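Local coordinates for chitin-binding type-4 domain-containing protein (Photorhabdus laumondii subsp. laumondii, PDB 6T5Z) that acts as a copper-dependent lytic polysaccharide monooxygenase of family AA10 and probably breaks chitin chains by oxidation, at residues G8-L13 with Y164-T169; F98-G103 with G146-L151. All blocks are in the same frame, centred on the assembly; numbering follows the deposited sequence.

Contact 1: G8-L13 with Y164-T169; sequences GSRAFL and YQVIDT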
ATOM      1  N   GLY A   8      -0.807   4.375   8.722  1.00 12.74           N
ATOM      2  CA  GLY A   8      -1.588   5.122   7.752  1.00 12.37           C
ATOM      3  C   GLY A   8      -0.954   5.114   6.374  1.00 17.41           C
ATOM      4  O   GLY A   8       0.239   5.419   6.234  1.00 14.19           O
ATOM      5  N   SER A   9      -1.731   4.760   5.350  1.00 12.07           N
ATOM      6  CA  SER A   9      -1.186   4.705   4.001  1.00 12.54           C
ATOM      7  C   SER A   9      -0.993   6.110   3.445  1.00 14.53           C
ATOM      8  O   SER A   9      -1.499   7.096   3.986  1.00 11.73           O
ATOM      9  CB  SER A   9      -2.105   3.920   3.074  1.00 13.52           C
ATOM     10  OG  SER A   9      -3.242   4.712   2.746  1.00 11.85           O
ATOM     11  N   ARG A  10      -0.262   6.184   2.327  1.00 13.05           N
ATOM     12  CA  ARG A  10       0.022   7.470   1.702  1.00 11.97           C
ATOM     13  C   ARG A  10      -1.265   8.170   1.305  1.00 11.64           C
ATOM     14  O   ARG A  10      -1.427   9.376   1.543  1.00 12.48           O
ATOM     15  CB  ARG A  10       0.939   7.254   0.493  1.00 11.88           C
ATOM     16  CG  ARG A  10       1.402   8.540  -0.208  1.00 11.90           C
ATOM     17  CD  ARG A  10       2.212   8.211  -1.436  1.00 12.50           C
ATOM     18  NE  ARG A  10       3.489   7.602  -1.094  1.00 12.29           N
ATOM     19  CZ  ARG A  10       4.351   7.128  -1.989  1.00 12.84           C
ATOM     20  NH1 ARG A  10       4.056   7.171  -3.282  1.00 13.13           N
ATOM     21  NH2 ARG A  10       5.501   6.585  -1.596  1.00 12.84           N
ATOM     22  N   ALA A  11      -2.213   7.419   0.723  1.00 15.36           N
ATOM     23  CA  ALA A  11      -3.510   7.987   0.369  1.00 11.65           C
ATOM     24  C   ALA A  11      -4.325   8.355   1.603  1.00 11.60           C
ATOM     25  O   ALA A  11      -5.002   9.399   1.622  1.00 11.62           O
ATOM     26  CB  ALA A  11      -4.288   7.003  -0.508  1.00 11.78           C
ATOM     27  N   PHE A  12      -4.302   7.505   2.632  1.00 11.62           N
ATOM     28  CA  PHE A  12      -5.033   7.813   3.854  1.00 11.65           C
ATOM     29  C   PHE A  12      -4.550   9.120   4.462  1.00 14.62           C
ATOM     30  O   PHE A  12      -5.358   9.957   4.881  1.00 11.77           O
ATOM     31  CB  PHE A  12      -4.892   6.673   4.868  1.00 11.76           C
ATOM     32  CG  PHE A  12      -5.391   7.036   6.242  1.00 11.88           C
ATOM     33  CD1 PHE A  12      -6.751   7.224   6.468  1.00 16.59           C
ATOM     34  CD2 PHE A  12      -4.510   7.244   7.290  1.00 16.97           C
ATOM     35  CE1 PHE A  12      -7.221   7.569   7.717  1.00 14.13           C
ATOM     36  CE2 PHE A  12      -4.976   7.601   8.549  1.00 16.20           C
ATOM     37  CZ  PHE A  12      -6.338   7.747   8.760  1.00 16.53           C
ATOM     38  N   LEU A  13      -3.233   9.321   4.501  1.00 11.61           N
ATOM     39  CA  LEU A  13      -2.689  10.536   5.093  1.00 11.66           C
ATOM     40  C   LEU A  13      -3.018  11.770   4.263  1.00 15.66           C
ATOM     41  O   LEU A  13      -2.993  12.885   4.794  1.00 13.77           O
ATOM     42  CB  LEU A  13      -1.174  10.399   5.268  1.00 13.50           C
ATOM     43  CG  LEU A  13      -0.728   9.299   6.236  1.00 15.46           C
ATOM     44  CD1 LEU A  13       0.779   9.259   6.293  1.00 16.64           C
ATOM     45  CD2 LEU A  13      -1.309   9.506   7.616  1.00 13.63           C
ATOM     46  N   TYR A 164      -4.851  -1.050  -4.211  1.00 10.99           N
ATOM     47  CA  TYR A 164      -3.405  -0.885  -4.050  1.00  9.70           C
ATOM     48  C   TYR A 164      -3.117   0.258  -3.089  1.00 10.91           C
ATOM     49  O   TYR A 164      -3.539   1.396  -3.328  1.00 11.16           O
ATOM     50  CB  TYR A 164      -2.740  -0.649  -5.406  1.00 10.15           C
ATOM     51  CG  TYR A 164      -2.701  -1.892  -6.279  1.00 10.74           C
ATOM     52  CD1 TYR A 164      -3.770  -2.223  -7.113  1.00 10.73           C
ATOM     53  CD2 TYR A 164      -1.596  -2.741  -6.254  1.00 14.31           C
ATOM     54  CE1 TYR A 164      -3.733  -3.373  -7.916  1.00 12.15           C
ATOM     55  CE2 TYR A 164      -1.548  -3.884  -7.045  1.00 14.82           C
ATOM     56  CZ  TYR A 164      -2.618  -4.193  -7.869  1.00 13.89           C
ATOM     57  OH  TYR A 164      -2.555  -5.318  -8.658  1.00 12.77           O
ATOM     58  N   GLN A 165      -2.382  -0.035  -2.009  1.00 12.38           N
ATOM     59  CA  GLN A 165      -2.123   0.945  -0.950  1.00 10.67           C
ATOM     60  C   GLN A 165      -0.640   0.975  -0.589  1.00 12.34           C
ATOM     61  O   GLN A 165      -0.183   0.135   0.190  1.00 11.37           O
ATOM     62  CB  GLN A 165      -2.969   0.624   0.283  1.00 11.69           C
ATOM     63  CG  GLN A 165      -4.466   0.883   0.082  1.00 12.41           C
ATOM     64  CD  GLN A 165      -4.863   2.318   0.414  1.00 13.64           C
ATOM     65  OE1 GLN A 165      -4.674   2.778   1.537  1.00 11.34           O
ATOM     66  NE2 GLN A 165      -5.434   3.016  -0.559  1.00 15.45           N
ATOM     67  N   VAL A 166       0.110   1.981  -1.107  1.00 12.89           N
ATOM     68  CA  VAL A 166       1.486   2.187  -0.659  1.00 11.37           C
ATOM     69  C   VAL A 166       1.484   2.924   0.677  1.00 10.71           C
ATOM     70  O   VAL A 166       0.611   3.762   0.962  1.00 10.48           O
ATOM     71  CB  VAL A 166       2.321   2.937  -1.725  1.00 11.04           C
ATOM     72  CG1 VAL A 166       2.399   2.137  -3.026  1.00 11.39           C
ATOM     73  CG2 VAL A 166       1.751   4.338  -2.005  1.00 10.75           C
ATOM     74  N   ILE A 167       2.465   2.578   1.515  1.00 10.86           N
ATOM     75  CA  ILE A 167       2.651   3.117   2.863  1.00 13.01           C
ATOM     76  C   ILE A 167       4.102   3.564   2.991  1.00 15.46           C
ATOM     77  O   ILE A 167       5.023   2.787   2.714  1.00 12.91           O
ATOM     78  CB  ILE A 167       2.325   2.068   3.952  1.00 12.52           C
ATOM     79  CG1 ILE A 167       0.955   1.437   3.721  1.00 11.94           C
ATOM     80  CG2 ILE A 167       2.376   2.694   5.351  1.00 11.65           C
ATOM     81  CD1 ILE A 167       0.683   0.188   4.581  1.00 16.51           C
ATOM     82  N   ASP A 168       4.314   4.800   3.435  1.00 13.14           N
ATOM     83  CA  ASP A 168       5.659   5.307   3.668  1.00  9.61           C
ATOM     84  C   ASP A 168       6.043   5.089   5.122  1.00 13.76           C
ATOM     85  O   ASP A 168       5.286   5.448   6.029  1.00 11.91           O
ATOM     86  CB  ASP A 168       5.741   6.794   3.327  1.00 11.13           C
ATOM     87  CG  ASP A 168       5.429   7.057   1.880  1.00 11.58           C
ATOM     88  OD1 ASP A 168       4.283   7.456   1.582  1.00 12.04           O
ATOM     89  OD2 ASP A 168       6.332   6.838   1.045  1.00 11.46           O
ATOM     90  N   THR A 169       7.211   4.490   5.343  1.00 10.75           N
ATOM     91  CA  THR A 169       7.627   4.123   6.690  1.00 12.81           C
ATOM     92  C   THR A 169       9.079   4.507   6.911  1.00 15.59           C
ATOM     93  O   THR A 169       9.889   4.495   5.982  1.00 14.45           O
ATOM     94  CB  THR A 169       7.472   2.601   6.962  1.00 14.41           C
ATOM     95  OG1 THR A 169       8.374   1.866   6.124  1.00 16.00           O
ATOM     96  CG2 THR A 169       6.053   2.136   6.676  1.00 15.81           C
TER
HETATM   97  O   HOH W   1       2.094   6.357   4.271  1.00 14.82           O
HETATM   98  O   HOH W   2      -1.694   4.776  -0.509  1.00 11.31           O
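Arg10 meets Asp168 through a chain that starts with CG anti to the backbone N (chi1 -176°) and bends at chi3 (-68°), bringing the side of the guanidinium against the carboxylate. The pairing ties the start of a short helix to segment 164-169 of strand 161-172, part of the immunoglobulin-like beta-sandwich that forms the core of AA10 enzymes. The grip is bidentate and side-on: NE reaches OD1 of Asp168 at 2.8 Å, while NH2 of Arg10 reaches OD2 of the same residue at 2.8 Å. Both oxygens use their syn lone pairs, and the two flat groups lie only 12° apart. CG2 of Val166 sits over one face of the guanidinium, offset toward its rim, 3.8 Å from CZ of Arg10. Beyond the segments, NH2 also bonds Gln65, Trp70 makes a cation-pi contact with Arg10, and Tyr147 OH bonds Asp168 OD2. With these partners the buried pair is probably ionised.

Ser9 marks the N-cap. Its OG accepts from Phe12 N at 3.0 Å and donates to Gln165 OE1 at 2.7 Å, approaching from above the amide plane and not along a lone pair; that OE1 also accepts from Ile4 N. One hydroxyl therefore closes the first turn of the helix and fastens it to the strand. Beside it, Ile167 lays CG1 against CA of Ser9.

The backbone adds a direct link, Arg10 N to Val166 O at 2.9 Å. Two waters complete the seam: one takes a hydrogen bond from Asp168 N and gives one to Gly8 O, and the other accepts from Ala11 N at 3.0 Å and donates to that same Val166 O at 2.9 Å.

Contact 2: F98-G103 with G146-L151; sequences FITKLG and GYHVIL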
ATOM      1  N   PHE A  98       4.035  -6.229   0.031  1.00 12.05           N
ATOM      2  CA  PHE A  98       5.365  -6.165  -0.549  1.00 12.34           C
ATOM      3  C   PHE A  98       6.141  -5.039   0.129  1.00 13.14           C
ATOM      4  O   PHE A  98       5.557  -4.086   0.641  1.00 13.87           O
ATOM      5  CB  PHE A  98       5.286  -5.894  -2.056  1.00 12.89           C
ATOM      6  CG  PHE A  98       4.587  -6.968  -2.844  1.00 13.10           C
ATOM      7  CD1 PHE A  98       5.325  -7.927  -3.521  1.00 14.28           C
ATOM      8  CD2 PHE A  98       3.189  -7.002  -2.941  1.00 12.68           C
ATOM      9  CE1 PHE A  98       4.695  -8.924  -4.270  1.00 13.54           C
ATOM     10  CE2 PHE A  98       2.556  -7.994  -3.684  1.00 13.53           C
ATOM     11  CZ  PHE A  98       3.313  -8.955  -4.354  1.00 13.49           C
ATOM     12  N   ILE A  99       7.467  -5.120   0.106  1.00 15.04           N
ATOM     13  CA  ILE A  99       8.266  -4.012   0.612  1.00 15.10           C
ATOM     14  C   ILE A  99       9.380  -3.705  -0.376  1.00 14.12           C
ATOM     15  O   ILE A  99       9.813  -4.568  -1.145  1.00 14.19           O
ATOM     16  CB  ILE A  99       8.809  -4.291   2.033  1.00 13.53           C
ATOM     17  CG1 ILE A  99       9.337  -2.998   2.678  1.00 14.48           C
ATOM     18  CG2 ILE A  99       9.869  -5.399   2.022  1.00 15.47           C
ATOM     19  CD1 ILE A  99       9.566  -3.136   4.164  1.00 16.89           C
ATOM     20  N   THR A 100       9.812  -2.441  -0.381  1.00 13.39           N
ATOM     21  CA  THR A 100      10.930  -2.042  -1.222  1.00 13.80           C
ATOM     22  C   THR A 100      12.169  -2.858  -0.875  1.00 13.47           C
ATOM     23  O   THR A 100      12.349  -3.303   0.264  1.00 17.16           O
ATOM     24  CB  THR A 100      11.227  -0.544  -1.047  1.00 14.30           C
ATOM     25  OG1 THR A 100      11.088  -0.174   0.336  1.00 13.87           O
ATOM     26  CG2 THR A 100      10.261   0.284  -1.884  1.00 11.71           C
ATOM     27  N   LYS A 101      13.015  -3.071  -1.880  1.00 13.77           N
ATOM     28  CA  LYS A 101      14.266  -3.791  -1.687  1.00 18.22           C
ATOM     29  C   LYS A 101      15.209  -3.013  -0.781  1.00 16.80           C
ATOM     30  O   LYS A 101      15.176  -1.778  -0.724  1.00 18.91           O
ATOM     31  CB  LYS A 101      14.971  -4.021  -3.023  1.00 23.04           C
ATOM     32  CG  LYS A 101      14.373  -5.081  -3.909  1.00 27.56           C
ATOM     33  CD  LYS A 101      15.091  -5.112  -5.260  1.00 27.61           C
ATOM     34  CE  LYS A 101      14.565  -6.235  -6.138  1.00 28.46           C
ATOM     35  NZ  LYS A 101      14.902  -6.045  -7.576  1.00 28.12           N
ATOM     36  N   LEU A 102      16.065  -3.748  -0.076  1.00 17.11           N
ATOM     37  CA  LEU A 102      17.225  -3.130   0.542  1.00 24.17           C
ATOM     38  C   LEU A 102      18.085  -2.526  -0.556  1.00 26.83           C
ATOM     39  O   LEU A 102      18.423  -3.200  -1.536  1.00 25.76           O
ATOM     40  CB  LEU A 102      18.015  -4.157   1.353  1.00 24.96           C
ATOM     41  CG  LEU A 102      17.283  -4.785   2.539  1.00 25.26           C
ATOM     42  CD1 LEU A 102      18.167  -5.844   3.194  1.00 27.73           C
ATOM     43  CD2 LEU A 102      16.850  -3.740   3.547  1.00 26.56           C
ATOM     44  N   GLY A 103      18.397  -1.246  -0.421  1.00 27.94           N
ATOM     45  CA  GLY A 103      19.132  -0.565  -1.459  1.00 26.93           C
ATOM     46  C   GLY A 103      18.297   0.023  -2.573  1.00 20.10           C
ATOM     47  O   GLY A 103      18.871   0.468  -3.575  1.00 23.36           O
ATOM     48  N   GLY A 146      15.420   2.170   7.965  1.00 16.82           N
ATOM     49  CA  GLY A 146      15.424   3.357   7.134  1.00 19.26           C
ATOM     50  C   GLY A 146      14.097   3.546   6.431  1.00 16.13           C
ATOM     51  O   GLY A 146      13.073   2.953   6.791  1.00 15.04           O
ATOM     52  N   TYR A 147      14.124   4.390   5.401  1.00 16.40           N
ATOM     53  CA  TYR A 147      12.920   4.720   4.651  1.00 13.89           C
ATOM     54  C   TYR A 147      12.605   3.598   3.668  1.00 13.14           C
ATOM     55  O   TYR A 147      13.427   3.273   2.808  1.00 15.85           O
ATOM     56  CB  TYR A 147      13.091   6.052   3.919  1.00 13.36           C
ATOM     57  CG  TYR A 147      11.934   6.452   2.999  1.00 12.61           C
ATOM     58  CD1 TYR A 147      10.617   6.082   3.264  1.00 11.23           C
ATOM     59  CD2 TYR A 147      12.181   7.207   1.852  1.00 13.70           C
ATOM     60  CE1 TYR A 147       9.576   6.457   2.399  1.00 14.19           C
ATOM     61  CE2 TYR A 147      11.164   7.582   0.998  1.00 13.61           C
ATOM     62  CZ  TYR A 147       9.865   7.207   1.278  1.00 14.46           C
ATOM     63  OH  TYR A 147       8.872   7.606   0.412  1.00 13.25           O
ATOM     64  N   HIS A 148      11.406   3.030   3.791  1.00 12.52           N
ATOM     65  CA  HIS A 148      10.921   1.980   2.907  1.00 12.92           C
ATOM     66  C   HIS A 148       9.446   2.196   2.627  1.00 15.20           C
ATOM     67  O   HIS A 148       8.726   2.776   3.445  1.00 15.20           O
ATOM     68  CB  HIS A 148      11.131   0.595   3.525  1.00 14.97           C
ATOM     69  CG  HIS A 148      12.554   0.167   3.510  1.00 16.09           C
ATOM     70  ND1 HIS A 148      13.170  -0.274   2.362  1.00 16.72           N
ATOM     71  CD2 HIS A 148      13.500   0.158   4.480  1.00 17.24           C
ATOM     72  CE1 HIS A 148      14.432  -0.562   2.629  1.00 19.17           C
ATOM     73  NE2 HIS A 148      14.657  -0.307   3.907  1.00 18.85           N
ATOM     74  N   VAL A 149       9.000   1.706   1.471  1.00 13.45           N
ATOM     75  CA  VAL A 149       7.601   1.778   1.071  1.00 12.04           C
ATOM     76  C   VAL A 149       7.041   0.368   1.090  1.00 11.51           C
ATOM     77  O   VAL A 149       7.656  -0.557   0.549  1.00 12.56           O
ATOM     78  CB  VAL A 149       7.431   2.420  -0.314  1.00 12.28           C
ATOM     79  CG1 VAL A 149       5.979   2.315  -0.775  1.00 12.93           C
ATOM     80  CG2 VAL A 149       7.895   3.872  -0.275  1.00  9.89           C
ATOM     81  N   ILE A 150       5.885   0.208   1.721  1.00 12.35           N
ATOM     82  CA  ILE A 150       5.180  -1.062   1.778  1.00 12.28           C
ATOM     83  C   ILE A 150       3.979  -0.947   0.851  1.00 12.38           C
ATOM     84  O   ILE A 150       3.268   0.064   0.880  1.00 12.77           O
ATOM     85  CB  ILE A 150       4.758  -1.393   3.225  1.00 10.79           C
ATOM     86  CG1 ILE A 150       6.005  -1.682   4.067  1.00 11.02           C
ATOM     87  CG2 ILE A 150       3.735  -2.550   3.246  1.00 10.35           C
ATOM     88  CD1 ILE A 150       5.801  -1.799   5.567  1.00 11.42           C
ATOM     89  N   LEU A 151       3.776  -1.957   0.002  1.00 10.79           N
ATOM     90  CA  LEU A 151       2.618  -2.016  -0.884  1.00 11.87           C
ATOM     91  C   LEU A 151       1.628  -3.041  -0.348  1.00 12.54           C
ATOM     92  O   LEU A 151       1.899  -4.248  -0.353  1.00 13.26           O
ATOM     93  CB  LEU A 151       3.019  -2.361  -2.319  1.00 13.17           C
ATOM     94  CG  LEU A 151       1.847  -2.561  -3.289  1.00 10.89           C
ATOM     95  CD1 LEU A 151       1.060  -1.253  -3.496  1.00 14.64           C
ATOM     96  CD2 LEU A 151       2.300  -3.111  -4.635  1.00 11.00           C
TER
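His148 extends toward residues 99-102, its side chain running along Ile99, Thr100, Lys101 and Leu102, with Thr100 OG1 met by both CB and ND1. CB lies 3.3 Å from OG1 of Thr100 and also touches CD1 of Ile99. Past CG the ring presents its edge: ND1 stands 2.9 Å from Thr100 OG1 in a hydrogen bond whose donor could be either atom. CE1 follows, with Lys101 O near the ring plane at 3.6 Å, and at the tip NE2 meets the methyl CD2 of Leu102 at 4.1 Å. Tyr144 and Trp104 bring further rings against the imidazole.

Thr100 OG1 lies between its own backbone N and carbonyl carbon (chi1 39°), turned to the strand opposite, where it also accepts from Val149 N at 3.0 Å. A side-chain oxygen thus takes the place of Thr100 O, in line with the antiparallel ladder of strands 92-99 and 148-156 in the beta-sandwich. Thr100 N still donates to Val149 O, nearly along the C=O axis.

Further along the ladder, Phe98 and Leu151 form a hydrogen-bonded pair, with Leu151 N to Phe98 O at 2.8 Å and Phe98 N to Leu151 O at 2.9 Å. Ile99 and Ile150 make the adjoining non-hydrogen-bonded pair on the other face of the sheet, where their CG1 atoms touch at 3.8 Å.

How the contacts relate
Contact 2 is nested within the long chain loop that contact 1 closes, and their centres lie about 13 Å apart. Strands 148-156 and 161-172 follow each other in sequence and are neighbours in one sheet, so the two contacts share a seam: Ile167 N and Ile150 O, 2.7 Å apart, are probably hydrogen-bonded, as are Tyr147 OH and Asp168 OD2 at 2.7 Å. Packing adds to it, with CG2 of Val149 lying 3.6 Å from OD2 of Asp168. Contact 1 is nearer the copper site formed by His1 and His90; the side chain of Gln165 is about 9 Å from that of His1 and about 11 Å from a bound copper ion. Contact 2 lies away from that site.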